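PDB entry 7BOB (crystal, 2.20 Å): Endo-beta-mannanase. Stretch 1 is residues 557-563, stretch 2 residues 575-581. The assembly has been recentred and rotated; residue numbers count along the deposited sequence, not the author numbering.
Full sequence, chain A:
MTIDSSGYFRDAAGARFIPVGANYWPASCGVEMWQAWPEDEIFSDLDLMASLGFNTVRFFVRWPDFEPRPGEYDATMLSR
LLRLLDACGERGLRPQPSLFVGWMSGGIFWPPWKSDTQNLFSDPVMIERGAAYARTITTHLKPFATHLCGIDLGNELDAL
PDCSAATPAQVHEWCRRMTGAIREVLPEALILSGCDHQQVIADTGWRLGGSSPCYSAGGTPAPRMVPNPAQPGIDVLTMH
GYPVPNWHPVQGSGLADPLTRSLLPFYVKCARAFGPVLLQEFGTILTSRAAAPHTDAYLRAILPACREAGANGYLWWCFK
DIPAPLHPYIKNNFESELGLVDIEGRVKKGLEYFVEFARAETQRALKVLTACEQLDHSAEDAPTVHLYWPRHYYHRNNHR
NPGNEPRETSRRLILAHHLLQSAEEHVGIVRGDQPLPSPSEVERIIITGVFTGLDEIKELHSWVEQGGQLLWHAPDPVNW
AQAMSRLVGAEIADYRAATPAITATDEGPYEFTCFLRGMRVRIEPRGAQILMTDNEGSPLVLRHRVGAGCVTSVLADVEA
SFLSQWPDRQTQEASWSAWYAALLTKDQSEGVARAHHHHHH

Stretch 1 557-563: DVEASFL
Stretch 2 575-581: SWSAWYA

Phe562 is the centre of a contact between two nearly antiparallel helices, 558-563 and 575-581, whose axes run at 168° and approach to 11.6 Å. The register is set where Phe562 faces Trp576, their CA atoms 7.0 Å apart. Phe562 points toward the second helix (chi1 -69°, m; chi2 -9°) and stacks face to face on the five-membered ring of Trp576, centroids 3.9 Å apart and planes at 14°, with Phe562 CD1 3.5 Å from Trp576 CD1. Trp576 leaves its helix sideways (chi1 -64°, m; chi2 -10°), and within the stack each CB lies over the partner's ring: Phe562 CB is 4.1 Å from the centroid of the Trp576 five-membered ring, and Trp576 CB 4.0 Å from that of the Phe562 ring. The far end of the indole reaches the first backbone, Trp576 CH2 lying 3.5 Å from Phe562 O. One turn on, Trp579 (chi1 173°, t; chi2 -91°) points toward the first helix; Phe562 turns its edge to the face of this indole, planes at 87°, and Phe562 CZ sits 4.1 Å from Trp579 CB. Val558 (chi1 177°, t) extends the apolar patch, its CG1 4.0 Å from Trp579 CD1. Tyr580 flanks the Phe562 edge, Phe562 CE2 to Tyr580 CE2 being 4.4 Å, and carries the contact to its polar margin. Glu559 (m, p, chi3 9°) and Tyr580 (chi1 -68°, m; chi2 -88°) both start sideways, but their ends converge in a short hydrogen bond, Tyr580 OH donating to Glu559 OE2 at 2.6 Å. Outside the contact itself, Asp557 (phi/psi -85/87; chi1 -167°, t) caps the first helix, accepting from Ala560 N at OD1 (3.2 Å). Asp557 O receives both Ser561 N (2.8 Å) and Ser561 OG (2.6 Å), tying down the first turn; phi/psi values are helical from Val558 (-58/-57) to Leu563 and throughout 575-581.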

# COMPACT_ATOMS: atom_id res chain seq x y z
N ASP A 557 24.36 5.21 -2.55
CA ASP A 557 23.28 6.18 -2.69
C ASP A 557 23.44 7.23 -1.60
O ASP A 557 22.84 7.15 -0.52
CB ASP A 557 21.92 5.48 -2.62
CG ASP A 557 20.79 6.38 -3.07
OD1 ASP A 557 20.97 7.63 -3.05
OD2 ASP A 557 19.72 5.84 -3.41
N VAL A 558 24.24 8.26 -1.91
CA VAL A 558 24.64 9.27 -0.93
C VAL A 558 23.41 9.95 -0.32
O VAL A 558 23.21 9.94 0.90
CB VAL A 558 25.58 10.30 -1.59
CG1 VAL A 558 25.96 11.42 -0.62
CG2 VAL A 558 26.81 9.60 -2.13
N GLU A 559 22.57 10.53 -1.17
CA GLU A 559 21.45 11.30 -0.65
C GLU A 559 20.49 10.44 0.15
O GLU A 559 19.99 10.87 1.19
CB GLU A 559 20.74 12.01 -1.80
CG GLU A 559 21.56 13.18 -2.36
CD GLU A 559 22.62 12.71 -3.33
OE1 GLU A 559 22.63 11.51 -3.70
OE2 GLU A 559 23.44 13.54 -3.74
N ALA A 560 20.23 9.21 -0.32
CA ALA A 560 19.36 8.32 0.44
C ALA A 560 19.98 7.98 1.79
O ALA A 560 19.30 8.06 2.82
CB ALA A 560 19.07 7.04 -0.36
N SER A 561 21.27 7.61 1.80
CA SER A 561 21.96 7.34 3.06
C SER A 561 21.83 8.51 4.03
O SER A 561 21.47 8.32 5.19
CB SER A 561 23.43 7.00 2.82
OG SER A 561 23.64 6.08 1.76
N PHE A 562 22.14 9.71 3.56
CA PHE A 562 21.97 10.88 4.41
C PHE A 562 20.52 11.02 4.89
O PHE A 562 20.27 11.27 6.07
CB PHE A 562 22.41 12.12 3.66
CG PHE A 562 23.89 12.20 3.40
CD1 PHE A 562 24.77 11.30 4.00
CD2 PHE A 562 24.41 13.21 2.60
CE1 PHE A 562 26.10 11.39 3.77
CE2 PHE A 562 25.75 13.30 2.36
CZ PHE A 562 26.61 12.38 2.95
N LEU A 563 19.56 10.84 3.97
CA LEU A 563 18.15 10.96 4.36
C LEU A 563 17.74 9.88 5.36
O LEU A 563 16.94 10.16 6.25
CB LEU A 563 17.25 10.94 3.12
CG LEU A 563 17.23 12.22 2.27
CD1 LEU A 563 16.64 11.97 0.91
CD2 LEU A 563 16.51 13.36 2.96
N SER A 575 28.97 17.49 8.08
CA SER A 575 29.75 16.53 7.31
C SER A 575 29.03 16.14 6.02
O SER A 575 29.67 15.97 4.97
CB SER A 575 30.09 15.32 8.18
OG SER A 575 28.93 14.61 8.56
N TRP A 576 27.69 16.00 6.06
CA TRP A 576 26.96 15.79 4.82
C TRP A 576 27.36 16.82 3.77
O TRP A 576 27.68 16.49 2.63
CB TRP A 576 25.44 15.85 5.07
CG TRP A 576 24.92 14.78 5.96
CD1 TRP A 576 25.60 13.67 6.40
CD2 TRP A 576 23.62 14.71 6.55
NE1 TRP A 576 24.80 12.92 7.22
CE2 TRP A 576 23.57 13.53 7.33
CE3 TRP A 576 22.48 15.52 6.48
CZ2 TRP A 576 22.43 13.15 8.03
CZ3 TRP A 576 21.35 15.15 7.19
CH2 TRP A 576 21.33 13.97 7.95
N SER A 577 27.36 18.09 4.17
CA SER A 577 27.67 19.13 3.21
C SER A 577 29.16 19.12 2.86
O SER A 577 29.54 19.29 1.70
CB SER A 577 27.21 20.47 3.79
OG SER A 577 27.77 21.56 3.12
N ALA A 578 30.02 18.87 3.84
CA ALA A 578 31.44 18.75 3.55
C ALA A 578 31.74 17.63 2.56
O ALA A 578 32.73 17.70 1.83
CB ALA A 578 32.22 18.53 4.85
N TRP A 579 30.88 16.60 2.51
CA TRP A 579 31.05 15.52 1.55
C TRP A 579 31.10 16.04 0.12
O TRP A 579 31.99 15.66 -0.66
CB TRP A 579 29.93 14.49 1.68
CG TRP A 579 29.99 13.45 0.61
CD1 TRP A 579 29.38 13.48 -0.61
CD2 TRP A 579 30.76 12.22 0.63
NE1 TRP A 579 29.69 12.35 -1.34
CE2 TRP A 579 30.54 11.57 -0.59
CE3 TRP A 579 31.61 11.63 1.58
CZ2 TRP A 579 31.13 10.34 -0.90
CZ3 TRP A 579 32.20 10.41 1.27
CH2 TRP A 579 31.96 9.79 0.04
N TYR A 580 30.13 16.88 -0.27
CA TYR A 580 30.11 17.38 -1.65
C TYR A 580 31.35 18.21 -1.95
O TYR A 580 31.91 18.12 -3.05
CB TYR A 580 28.85 18.20 -1.92
CG TYR A 580 27.59 17.39 -1.92
CD1 TYR A 580 27.13 16.77 -3.08
CD2 TYR A 580 26.86 17.23 -0.75
CE1 TYR A 580 25.99 16.01 -3.08
CE2 TYR A 580 25.72 16.48 -0.74
CZ TYR A 580 25.29 15.88 -1.91
OH TYR A 580 24.15 15.13 -1.87
N ALA A 581 31.76 19.05 -1.00
CA ALA A 581 32.93 19.90 -1.23
C ALA A 581 34.17 19.06 -1.52
O ALA A 581 34.90 19.32 -2.49
CB ALA A 581 33.16 20.82 -0.03